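Capsular polysaccharide export system protein KpsC (PDB 6MGD) probably transfers Kdo in beta-2,7 linkage, as a glycosyltransferase building the glycolipid anchor of bacterial capsular polysaccharide. Local coordinates at residues S30-C38 against R57-E65. Numbering follows the deposited sequence.
Sequences SRQEVEDLC and RVNFNKSVE
Val34 sets its CG1 methyl over the centre of the Phe60 ring, 3.8 Å from the centroid and 8° off the ring normal, a CH-pi contact. The same methyl meets Val64 CG1; it reaches both because it stands anti to the backbone N (chi1 -179°), and a beta-branched residue can keep its second methyl, CG2, near the ring as well. Arg31, about one turn earlier, and Glu35, the next residue along, border the ring's edge: Arg31 CB lies 3.8 Å from Phe60 CE2, and Glu35 bends at chi2 (-80°) to bring its CD beside Phe60 CD2, its carboxylate steeply inclined to the ring. With the Arg31 chain bent as well, Arg31 NH1 and Glu35 OE2 form a salt bridge at 3.5 Å. Without the ring, as with an alanine here, Val34 CG1 would probably lose its aromatic platform and a gap would open beside Arg31 CB and the Glu35 carboxylate. Further along, small Cys38 fits SG against Val64 CG2 and Ser63 CB, both at 3.6 Å, where an Asx turn, Ser63 N to Asn61 OD1, shapes the chain. The contact joins helix 31-41 to the connection from helix 52-56 into strand 64-71, with Val34 and Phe60 both resting on Leu46 of the adjacent strand 44-49.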
loop_
_atom_site.group_PDB
_atom_site.type_symbol
_atom_site.label_atom_id
_atom_site.label_comp_id
_atom_site.label_asym_id
_atom_site.label_seq_id
_atom_site.Cartn_x
_atom_site.Cartn_y
_atom_site.Cartn_z
ATOM N N SER A 30 15.970 1.334 21.818
ATOM C CA SER A 30 17.082 0.520 21.344
ATOM C C SER A 30 16.728 -0.952 21.487
ATOM O O SER A 30 15.810 -1.322 22.223
ATOM C CB SER A 30 18.375 0.834 22.106
ATOM O OG SER A 30 18.219 0.582 23.490
ATOM N N ARG A 31 17.478 -1.788 20.764
ATOM C CA ARG A 31 17.260 -3.229 20.844
ATOM C C ARG A 31 17.562 -3.769 22.236
ATOM O O ARG A 31 16.924 -4.730 22.677
ATOM C CB ARG A 31 18.109 -3.952 19.796
ATOM C CG ARG A 31 19.425 -3.262 19.468
ATOM C CD ARG A 31 20.628 -4.162 19.723
ATOM N NE ARG A 31 20.319 -5.581 19.564
ATOM C CZ ARG A 31 20.335 -6.463 20.560
ATOM N NH1 ARG A 31 20.040 -7.734 20.329
ATOM N NH2 ARG A 31 20.653 -6.073 21.788
ATOM N N GLN A 32 18.524 -3.168 22.940
ATOM C CA GLN A 32 18.824 -3.614 24.297
ATOM C C GLN A 32 17.650 -3.356 25.233
ATOM O O GLN A 32 17.348 -4.184 26.099
ATOM C CB GLN A 32 20.090 -2.932 24.819
ATOM C CG GLN A 32 20.499 -1.679 24.060
ATOM C CD GLN A 32 21.316 -1.989 22.819
ATOM O OE1 GLN A 32 21.037 -1.475 21.735
ATOM N NE2 GLN A 32 22.332 -2.832 22.975
ATOM N N GLU A 33 16.972 -2.217 25.071
ATOM C CA GLU A 33 15.806 -1.933 25.901
ATOM C C GLU A 33 14.680 -2.919 25.634
ATOM O O GLU A 33 13.935 -3.274 26.555
ATOM C CB GLU A 33 15.331 -0.500 25.666
ATOM C CG GLU A 33 16.343 0.551 26.081
ATOM C CD GLU A 33 15.838 1.965 25.882
ATOM O OE1 GLU A 33 14.605 2.159 25.802
ATOM O OE2 GLU A 33 16.679 2.885 25.802
ATOM N N VAL A 34 14.542 -3.377 24.389
ATOM C CA VAL A 34 13.540 -4.391 24.077
ATOM C C VAL A 34 13.886 -5.712 24.756
ATOM O O VAL A 34 13.014 -6.376 25.329
ATOM C CB VAL A 34 13.406 -4.549 22.551
ATOM C CG1 VAL A 34 12.350 -5.591 22.211
ATOM C CG2 VAL A 34 13.065 -3.213 21.908
ATOM N N GLU A 35 15.161 -6.109 24.716
ATOM C CA GLU A 35 15.557 -7.370 25.337
ATOM C C GLU A 35 15.445 -7.303 26.856
ATOM O O GLU A 35 15.018 -8.272 27.494
ATOM C CB GLU A 35 16.983 -7.743 24.922
ATOM C CG GLU A 35 17.235 -7.783 23.414
ATOM C CD GLU A 35 16.741 -9.057 22.742
ATOM O OE1 GLU A 35 15.636 -9.536 23.072
ATOM O OE2 GLU A 35 17.467 -9.581 21.871
ATOM N N ASP A 36 15.825 -6.170 27.455
ATOM C CA ASP A 36 15.743 -6.039 28.906
ATOM C C ASP A 36 14.301 -6.122 29.386
ATOM O O ASP A 36 14.005 -6.804 30.375
ATOM C CB ASP A 36 16.373 -4.720 29.355
ATOM C CG ASP A 36 17.841 -4.621 29.000
ATOM O OD1 ASP A 36 18.525 -5.666 28.974
ATOM O OD2 ASP A 36 18.310 -3.492 28.742
ATOM N N LEU A 37 13.387 -5.433 28.698
ATOM C CA LEU A 37 11.994 -5.419 29.124
ATOM C C LEU A 37 11.323 -6.773 28.923
ATOM O O LEU A 37 10.429 -7.138 29.695
ATOM C CB LEU A 37 11.231 -4.329 28.370
ATOM C CG LEU A 37 9.754 -4.144 28.719
ATOM C CD1 LEU A 37 9.594 -3.709 30.170
ATOM C CD2 LEU A 37 9.104 -3.144 27.772
ATOM N N CYS A 38 11.743 -7.529 27.907
ATOM C CA CYS A 38 11.073 -8.786 27.583
ATOM C C CYS A 38 11.247 -9.811 28.698
ATOM O O CYS A 38 10.265 -10.343 29.229
ATOM C CB CYS A 38 11.596 -9.333 26.255
ATOM S SG CYS A 38 10.701 -10.786 25.666
ATOM N N ARG A 57 18.620 -4.820 10.626
ATOM C CA ARG A 57 18.983 -6.236 10.710
ATOM C C ARG A 57 18.870 -6.760 12.138
ATOM O O ARG A 57 19.601 -7.669 12.541
ATOM C CB ARG A 57 20.389 -6.484 10.151
ATOM C CG ARG A 57 20.513 -6.211 8.660
ATOM C CD ARG A 57 21.965 -6.045 8.241
ATOM N NE ARG A 57 22.650 -5.040 9.050
ATOM C CZ ARG A 57 22.523 -3.727 8.881
ATOM N NH1 ARG A 57 21.730 -3.249 7.931
ATOM N NH2 ARG A 57 23.187 -2.891 9.668
ATOM N N VAL A 58 17.954 -6.185 12.909
ATOM C CA VAL A 58 17.745 -6.573 14.299
ATOM C C VAL A 58 16.618 -7.592 14.358
ATOM O O VAL A 58 15.570 -7.415 13.726
ATOM C CB VAL A 58 17.431 -5.346 15.171
ATOM C CG1 VAL A 58 17.063 -5.775 16.585
ATOM C CG2 VAL A 58 18.619 -4.397 15.192
ATOM N N ASN A 59 16.838 -8.669 15.108
ATOM C CA ASN A 59 15.840 -9.703 15.325
ATOM C C ASN A 59 15.741 -9.994 16.815
ATOM O O ASN A 59 16.760 -10.072 17.511
ATOM C CB ASN A 59 16.184 -10.988 14.556
ATOM C CG ASN A 59 16.314 -10.760 13.060
ATOM O OD1 ASN A 59 15.640 -9.903 12.487
ATOM N ND2 ASN A 59 17.185 -11.531 12.418
ATOM N N PHE A 60 14.510 -10.144 17.297
ATOM C CA PHE A 60 14.227 -10.457 18.689
ATOM C C PHE A 60 13.719 -11.887 18.813
ATOM O O PHE A 60 13.279 -12.500 17.836
ATOM C CB PHE A 60 13.196 -9.486 19.274
ATOM C CG PHE A 60 13.576 -8.043 19.132
ATOM C CD1 PHE A 60 12.790 -7.175 18.390
ATOM C CD2 PHE A 60 14.724 -7.556 19.733
ATOM C CE1 PHE A 60 13.140 -5.848 18.255
ATOM C CE2 PHE A 60 15.080 -6.228 19.600
ATOM C CZ PHE A 60 14.285 -5.371 18.859
ATOM N N ASN A 61 13.776 -12.412 20.035
ATOM C CA ASN A 61 13.273 -13.752 20.291
ATOM C C ASN A 61 11.751 -13.787 20.144
ATOM O O ASN A 61 11.083 -12.754 20.038
ATOM C CB ASN A 61 13.691 -14.225 21.683
ATOM C CG ASN A 61 13.245 -13.277 22.773
ATOM O OD1 ASN A 61 12.090 -13.300 23.194
ATOM N ND2 ASN A 61 14.159 -12.433 23.235
ATOM N N LYS A 62 11.198 -15.003 20.149
ATOM C CA LYS A 62 9.778 -15.185 19.863
ATOM C C LYS A 62 8.868 -14.589 20.932
ATOM O O LYS A 62 7.669 -14.429 20.677
ATOM C CB LYS A 62 9.461 -16.672 19.680
ATOM C CG LYS A 62 8.240 -16.928 18.803
ATOM C CD LYS A 62 8.168 -18.369 18.322
ATOM C CE LYS A 62 7.269 -19.214 19.210
ATOM N NZ LYS A 62 7.015 -20.550 18.605
ATOM N N SER A 63 9.395 -14.253 22.110
ATOM C CA SER A 63 8.577 -13.630 23.143
ATOM C C SER A 63 8.334 -12.147 22.893
ATOM O O SER A 63 7.492 -11.551 23.574
ATOM C CB SER A 63 9.222 -13.823 24.518
ATOM O OG SER A 63 9.220 -15.189 24.897
ATOM N N VAL A 64 9.040 -11.537 21.944
ATOM C CA VAL A 64 8.798 -10.151 21.557
ATOM C C VAL A 64 7.829 -10.183 20.380
ATOM O O VAL A 64 8.228 -10.406 19.235
ATOM C CB VAL A 64 10.094 -9.419 21.207
ATOM C CG1 VAL A 64 9.800 -7.982 20.806
ATOM C CG2 VAL A 64 11.061 -9.458 22.378
ATOM N N GLU A 65 6.545 -9.971 20.663
ATOM C CA GLU A 65 5.527 -9.951 19.621
ATOM C C GLU A 65 5.609 -8.628 18.871
ATOM O O GLU A 65 5.400 -7.560 19.458
ATOM C CB GLU A 65 4.139 -10.152 20.224
ATOM C CG GLU A 65 3.030 -10.288 19.192
ATOM C CD GLU A 65 1.678 -10.561 19.824
ATOM O OE1 GLU A 65 1.570 -10.469 21.066
ATOM O OE2 GLU A 65 0.723 -10.871 19.078
#